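Insecticidal Delta-Endotoxin Cry8Ea1 (Bacillus Thuringiensis, PDB 3EB7) is an insecticidal three-domain crystal toxin active against beetle larvae that live underground, and probably acts by binding gut receptors and forming pores in the membrane. Local coordinates at residues 497-502 / 583-588; 230-235 / 446-451. All coordinates share one frame; numbering follows the deposited sequence.

Contact 1: residues 497-502 / 583-588; sequences QKYRVR and IELIPV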
loop_
_atom_site.group_PDB
_atom_site.type_symbol
_atom_site.label_atom_id
_atom_site.label_comp_id
_atom_site.label_asym_id
_atom_site.label_seq_id
_atom_site.Cartn_x
_atom_site.Cartn_y
_atom_site.Cartn_z
ATOM N N GLN A 497 11.892 20.828 -20.533
ATOM C CA GLN A 497 12.183 19.404 -20.475
ATOM C C GLN A 497 11.140 18.615 -21.273
ATOM O O GLN A 497 9.922 18.759 -21.053
ATOM C CB GLN A 497 12.169 18.952 -19.017
ATOM C CG GLN A 497 12.276 17.466 -18.801
ATOM C CD GLN A 497 13.628 16.983 -19.143
ATOM O OE1 GLN A 497 14.607 17.603 -18.764
ATOM N NE2 GLN A 497 13.713 15.876 -19.888
ATOM N N LYS A 498 11.622 17.795 -22.209
ATOM C CA LYS A 498 10.757 16.831 -22.917
ATOM C C LYS A 498 10.441 15.582 -22.077
ATOM O O LYS A 498 11.269 15.100 -21.299
ATOM C CB LYS A 498 11.412 16.368 -24.226
ATOM C CG LYS A 498 11.821 17.469 -25.156
ATOM C CD LYS A 498 10.616 18.193 -25.679
ATOM C CE LYS A 498 10.841 18.595 -27.138
ATOM N NZ LYS A 498 12.322 18.646 -27.460
ATOM N N TYR A 499 9.246 15.062 -22.288
ATOM C CA TYR A 499 8.792 13.853 -21.659
ATOM C C TYR A 499 8.137 13.000 -22.734
ATOM O O TYR A 499 7.528 13.516 -23.674
ATOM C CB TYR A 499 7.734 14.160 -20.580
ATOM C CG TYR A 499 8.248 14.909 -19.368
ATOM C CD1 TYR A 499 8.146 16.303 -19.298
ATOM C CD2 TYR A 499 8.853 14.225 -18.302
ATOM C CE1 TYR A 499 8.640 17.014 -18.202
ATOM C CE2 TYR A 499 9.351 14.917 -17.199
ATOM C CZ TYR A 499 9.236 16.320 -17.154
ATOM O OH TYR A 499 9.706 17.009 -16.060
ATOM N N ARG A 500 8.254 11.692 -22.584
ATOM C CA ARG A 500 7.351 10.789 -23.262
ATOM C C ARG A 500 6.620 10.037 -22.170
ATOM O O ARG A 500 7.036 10.058 -21.004
ATOM C CB ARG A 500 8.082 9.845 -24.209
ATOM C CG ARG A 500 8.920 8.816 -23.525
ATOM C CD ARG A 500 9.822 8.078 -24.479
ATOM N NE ARG A 500 10.369 6.851 -23.912
ATOM C CZ ARG A 500 9.644 5.772 -23.602
ATOM N NH1 ARG A 500 8.314 5.753 -23.778
ATOM N NH2 ARG A 500 10.245 4.696 -23.108
ATOM N N VAL A 501 5.554 9.366 -22.580
ATOM C CA VAL A 501 4.565 8.765 -21.723
ATOM C C VAL A 501 4.400 7.296 -22.092
ATOM O O VAL A 501 4.367 6.940 -23.267
ATOM C CB VAL A 501 3.172 9.473 -21.944
ATOM C CG1 VAL A 501 2.015 8.631 -21.459
ATOM C CG2 VAL A 501 3.142 10.822 -21.253
ATOM N N ARG A 502 4.258 6.440 -21.079
ATOM C CA ARG A 502 3.731 5.109 -21.296
ATOM C C ARG A 502 2.672 4.835 -20.250
ATOM O O ARG A 502 2.747 5.338 -19.132
ATOM C CB ARG A 502 4.823 4.038 -21.317
ATOM C CG ARG A 502 5.806 4.117 -20.177
ATOM C CD ARG A 502 6.649 2.878 -20.144
ATOM N NE ARG A 502 7.265 2.811 -18.849
ATOM C CZ ARG A 502 8.539 2.518 -18.612
ATOM N NH1 ARG A 502 9.337 2.187 -19.609
ATOM N NH2 ARG A 502 8.989 2.517 -17.357
ATOM N N ILE A 583 0.005 6.262 -15.471
ATOM C CA ILE A 583 0.840 6.865 -16.499
ATOM C C ILE A 583 2.224 6.979 -15.906
ATOM O O ILE A 583 2.371 7.317 -14.734
ATOM C CB ILE A 583 0.393 8.283 -16.808
ATOM C CG1 ILE A 583 -1.021 8.319 -17.371
ATOM C CG2 ILE A 583 1.386 8.981 -17.749
ATOM C CD1 ILE A 583 -1.727 9.677 -17.055
ATOM N N GLU A 584 3.243 6.684 -16.704
ATOM C CA GLU A 584 4.622 6.958 -16.301
ATOM C C GLU A 584 5.155 7.975 -17.286
ATOM O O GLU A 584 4.968 7.844 -18.502
ATOM C CB GLU A 584 5.491 5.698 -16.249
ATOM C CG GLU A 584 4.818 4.543 -15.476
ATOM C CD GLU A 584 5.667 3.283 -15.414
ATOM O OE1 GLU A 584 6.488 3.059 -16.314
ATOM O OE2 GLU A 584 5.521 2.500 -14.458
ATOM N N LEU A 585 5.777 9.006 -16.711
ATOM C CA LEU A 585 6.393 10.099 -17.418
ATOM C C LEU A 585 7.891 9.895 -17.352
ATOM O O LEU A 585 8.465 9.726 -16.271
ATOM C CB LEU A 585 6.003 11.430 -16.775
ATOM C CG LEU A 585 4.572 11.849 -17.120
ATOM C CD1 LEU A 585 3.986 12.791 -16.064
ATOM C CD2 LEU A 585 4.557 12.493 -18.511
ATOM N N ILE A 586 8.507 9.920 -18.531
ATOM C CA ILE A 586 9.905 9.560 -18.712
ATOM C C ILE A 586 10.569 10.766 -19.363
ATOM O O ILE A 586 10.218 11.120 -20.498
ATOM C CB ILE A 586 10.023 8.276 -19.623
ATOM C CG1 ILE A 586 9.228 7.111 -19.012
ATOM C CG2 ILE A 586 11.506 7.878 -19.926
ATOM C CD1 ILE A 586 8.603 6.188 -20.013
ATOM N N PRO A 587 11.541 11.388 -18.669
ATOM C CA PRO A 587 12.268 12.520 -19.285
ATOM C C PRO A 587 13.105 12.077 -20.525
ATOM O O PRO A 587 13.828 11.083 -20.484
ATOM C CB PRO A 587 13.172 13.029 -18.142
ATOM C CG PRO A 587 12.667 12.367 -16.927
ATOM C CD PRO A 587 12.076 11.078 -17.336
ATOM N N VAL A 588 12.968 12.814 -21.613
ATOM C CA VAL A 588 13.650 12.519 -22.860
ATOM C C VAL A 588 14.715 13.604 -22.989
ATOM O O VAL A 588 14.416 14.787 -22.875
ATOM C CB VAL A 588 12.636 12.552 -24.040
ATOM C CG1 VAL A 588 13.327 12.442 -25.400
ATOM C CG2 VAL A 588 11.626 11.458 -23.865
HETATM O O HOH W 1 14.513 17.686 -23.037
#
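Ile-586, Arg-502 and Val-588 bury the most surface where strands 498-502 and 583-588 pair antiparallel. The strands belong to one sheet of the C-terminal beta-sandwich of the three-domain Cry toxins. Val-501 with Leu-585 is a non-hydrogen-bonded pair. Arg-500 with Ile-586 and Arg-502 with Glu-584 are hydrogen-bonded pairs.

CD1 of Ile-586 touches both arginines. Ile-586 CD1 lies over one face of the Arg-500 guanidinium, offset toward its rim, 3.8 Å from Arg-500 CZ. Ile-586 CD1 also lies over one face of the Arg-502 guanidinium and touches Arg-502 CG at 3.5 Å. The Arg-500 tip is held outside the pair, by Phe-549 O and Ser-548 OG. Val-588 uses CG2, which packs across the Arg-500 chain at about a right angle, 3.8 Å from its CG.

On the face of Tyr-499 and Val-501, apolar side chains meet. Leu-585 CD2 meets Val-501 CG2 at 3.5 Å, the two side chains pointing the same way.

CG of Arg-502 stands between the backbone N and the carbonyl carbon (chi1 48°), and the chain then runs extended to NE. Phe-546 makes a cation-pi contact with this arginine. OE2 of Glu-584 bonds to Tyr-230 OH and pairs with Arg-582. Arg-502 NE, at 2.7 Å, and Arg-502 NH2, at 2.8 Å, converge on the single oxygen Glu-584 OE1, which lies in the guanidinium plane; the carboxylate plane is turned 53° from it.

Contact 2: residues 230-235 / 446-451; sequences YPMETK and DKITQI
Strand 234-235 runs parallel to the start of strand 448-451, with Thr-234 opposite Ile-448 and Lys-235 opposite Thr-449. Three backbone bonds join them. Ile-448 N gives to Glu-233 O, Lys-235 N gives to Ile-448 O at 2.9 Å, and Gln-450 N gives to Lys-235 O.

Ile-448 buries the most surface. CG1 is anti to the carbonyl carbon (chi1 -62°), and the chain continues extended to CD1. Met-232 crosses it at about a right angle, with its CG 3.8 Å from Ile-448 CG1. CD1 of Ile-448 reaches the Pro-231 ring at CD, 4.0 Å away, and also lies near the Tyr-230 ring. Thr-234 OG1 bonds back to Met-232 O, which ties the loop to the start of the strand. Thr-234 CG2 meets Gln-450 NE2 at 3.4 Å. The same NE2 approaches Tyr-230 CE2, with the amide and ring planes 62° apart.

In the three-domain Cry fold, this short strand follows the N-terminal helical domain closely in the chain. It adds to a sheet of the C-terminal beta-sandwich, so the contact probably joins the segment that follows the helical domain to the C-terminal domain. Thr-234 also bonds through its backbone to Leu-21, in the loop after helix 2-20.

Lys-235 is on the face of Thr-449. Beside it the charged chains of Glu-233 and Lys-447 run side by side, pointing the same way, and form a salt bridge. Lys-447 NZ meets Glu-233 OE1 at 2.8 Å on the anti side, 30° out of the carboxylate plane. Lys-235 crosses Lys-447, its CG 3.8 Å from Lys-447 CD. Lys-235 NZ and Lys-447 NZ are 4.6 Å apart. The nearby Glu-233 carboxylate would partly offset the repulsion between these two amines, and Lys-447 also makes a cation-pi contact with Tyr-444.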
loop_
_atom_site.group_PDB
_atom_site.type_symbol
_atom_site.label_atom_id
_atom_site.label_comp_id
_atom_site.label_asym_id
_atom_site.label_seq_id
_atom_site.Cartn_x
_atom_site.Cartn_y
_atom_site.Cartn_z
ATOM N N TYR A 230 12.967 0.120 -15.959
ATOM C CA TYR A 230 13.226 1.247 -15.063
ATOM C C TYR A 230 14.741 1.477 -14.891
ATOM O O TYR A 230 15.318 1.102 -13.864
ATOM C CB TYR A 230 12.503 1.033 -13.706
ATOM C CG TYR A 230 10.990 0.837 -13.866
ATOM C CD1 TYR A 230 10.455 -0.429 -14.106
ATOM C CD2 TYR A 230 10.110 1.925 -13.828
ATOM C CE1 TYR A 230 9.090 -0.609 -14.294
ATOM C CE2 TYR A 230 8.733 1.747 -13.991
ATOM C CZ TYR A 230 8.244 0.490 -14.232
ATOM O OH TYR A 230 6.904 0.300 -14.413
ATOM N N PRO A 231 15.399 2.057 -15.920
ATOM C CA PRO A 231 16.855 2.210 -15.917
ATOM C C PRO A 231 17.344 3.404 -15.066
ATOM O O PRO A 231 18.542 3.665 -14.976
ATOM C CB PRO A 231 17.158 2.439 -17.403
ATOM C CG PRO A 231 15.967 3.227 -17.893
ATOM C CD PRO A 231 14.805 2.573 -17.183
ATOM N N MET A 232 16.424 4.116 -14.446
ATOM C CA MET A 232 16.777 5.248 -13.628
ATOM C C MET A 232 15.795 5.366 -12.473
ATOM O O MET A 232 14.715 4.772 -12.486
ATOM C CB MET A 232 16.782 6.550 -14.459
ATOM C CG MET A 232 15.415 7.104 -14.786
ATOM S SD MET A 232 15.396 8.375 -16.078
ATOM C CE MET A 232 15.217 7.367 -17.550
ATOM N N GLU A 233 16.189 6.163 -11.488
ATOM C CA GLU A 233 15.361 6.491 -10.339
ATOM C C GLU A 233 13.871 6.668 -10.694
ATOM O O GLU A 233 13.517 7.424 -11.626
ATOM C CB GLU A 233 15.932 7.741 -9.672
ATOM C CG GLU A 233 15.226 8.102 -8.384
ATOM C CD GLU A 233 16.105 8.923 -7.462
ATOM O OE1 GLU A 233 15.541 9.747 -6.698
ATOM O OE2 GLU A 233 17.355 8.733 -7.510
ATOM N N THR A 234 13.021 5.970 -9.940
ATOM C CA THR A 234 11.563 5.958 -10.151
ATOM C C THR A 234 10.755 6.359 -8.905
ATOM O O THR A 234 11.012 5.852 -7.819
ATOM C CB THR A 234 11.109 4.539 -10.590
ATOM O OG1 THR A 234 11.790 4.205 -11.797
ATOM C CG2 THR A 234 9.579 4.453 -10.818
ATOM N N LYS A 235 9.761 7.243 -9.086
ATOM C CA LYS A 235 8.835 7.633 -8.015
ATOM C C LYS A 235 7.536 6.818 -8.053
ATOM O O LYS A 235 6.620 7.173 -8.795
ATOM C CB LYS A 235 8.481 9.134 -8.095
ATOM C CG LYS A 235 9.619 10.141 -7.866
ATOM C CD LYS A 235 10.418 9.923 -6.547
ATOM C CE LYS A 235 9.564 10.107 -5.294
ATOM N NZ LYS A 235 9.917 11.341 -4.540
ATOM N N ASP A 446 14.049 14.589 -13.542
ATOM C CA ASP A 446 15.179 13.690 -13.515
ATOM C C ASP A 446 14.841 12.272 -13.029
ATOM O O ASP A 446 15.722 11.471 -12.757
ATOM C CB ASP A 446 16.356 14.347 -12.750
ATOM C CG ASP A 446 16.087 14.570 -11.244
ATOM O OD1 ASP A 446 14.915 14.692 -10.768
ATOM O OD2 ASP A 446 17.106 14.627 -10.504
ATOM N N LYS A 447 13.551 11.968 -12.953
ATOM C CA LYS A 447 13.057 10.670 -12.515
ATOM C C LYS A 447 11.921 10.221 -13.461
ATOM O O LYS A 447 11.336 11.044 -14.166
ATOM C CB LYS A 447 12.507 10.803 -11.098
ATOM C CG LYS A 447 13.572 11.075 -10.083
ATOM C CD LYS A 447 12.996 11.658 -8.801
ATOM C CE LYS A 447 14.091 12.383 -7.986
ATOM N NZ LYS A 447 13.989 12.094 -6.521
ATOM N N ILE A 448 11.657 8.921 -13.485
ATOM C CA ILE A 448 10.436 8.352 -14.022
ATOM C C ILE A 448 9.333 8.610 -12.982
ATOM O O ILE A 448 9.449 8.179 -11.822
ATOM C CB ILE A 448 10.618 6.815 -14.310
ATOM C CG1 ILE A 448 11.716 6.605 -15.374
ATOM C CG2 ILE A 448 9.272 6.160 -14.692
ATOM C CD1 ILE A 448 12.140 5.175 -15.673
ATOM N N THR A 449 8.296 9.363 -13.360
ATOM C CA THR A 449 7.192 9.644 -12.435
ATOM C C THR A 449 6.044 8.684 -12.689
ATOM O O THR A 449 5.567 8.576 -13.809
ATOM C CB THR A 449 6.712 11.120 -12.554
ATOM O OG1 THR A 449 7.867 11.985 -12.607
ATOM C CG2 THR A 449 5.914 11.498 -11.372
ATOM N N GLN A 450 5.608 7.957 -11.659
ATOM C CA GLN A 450 4.401 7.117 -11.791
ATOM C C GLN A 450 3.199 7.840 -11.225
ATOM O O GLN A 450 3.257 8.342 -10.100
ATOM C CB GLN A 450 4.572 5.765 -11.091
ATOM C CG GLN A 450 5.618 4.880 -11.759
ATOM C CD GLN A 450 5.806 3.564 -11.035
ATOM O OE1 GLN A 450 5.102 3.263 -10.075
ATOM N NE2 GLN A 450 6.740 2.768 -11.499
ATOM N N ILE A 451 2.124 7.910 -12.017
ATOM C CA ILE A 451 0.925 8.629 -11.649
ATOM C C ILE A 451 -0.242 7.721 -11.930
ATOM O O ILE A 451 -0.686 7.624 -13.081
ATOM C CB ILE A 451 0.690 9.924 -12.483
ATOM C CG1 ILE A 451 1.999 10.723 -12.668
ATOM C CG2 ILE A 451 -0.511 10.740 -11.889
ATOM C CD1 ILE A 451 2.300 11.750 -11.568
#

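Contacts 1 and 2 share one sheet, and their centres are about 9 Å apart. Strand 448-452 lies next to 578-588, so the order 234-235, 448-452, 578-588, 498-507 runs across both. Ile-451 N lies 2.8 Å from Ile-583 O, a probable hydrogen bond between the two middle strands. The side chains also connect. Tyr-230 OH is 2.6 Å from Glu-584 OE2, a probable hydrogen bond, while the other oxygen of Glu-584 serves Arg-502. Tyr-230 makes a cation-pi contact with Arg-502 as well. Residues 230-235 therefore reach the carboxylate-guanidinium pair of contact 1. Pro-587 CD packs 3.3 Å from Lys-447 O.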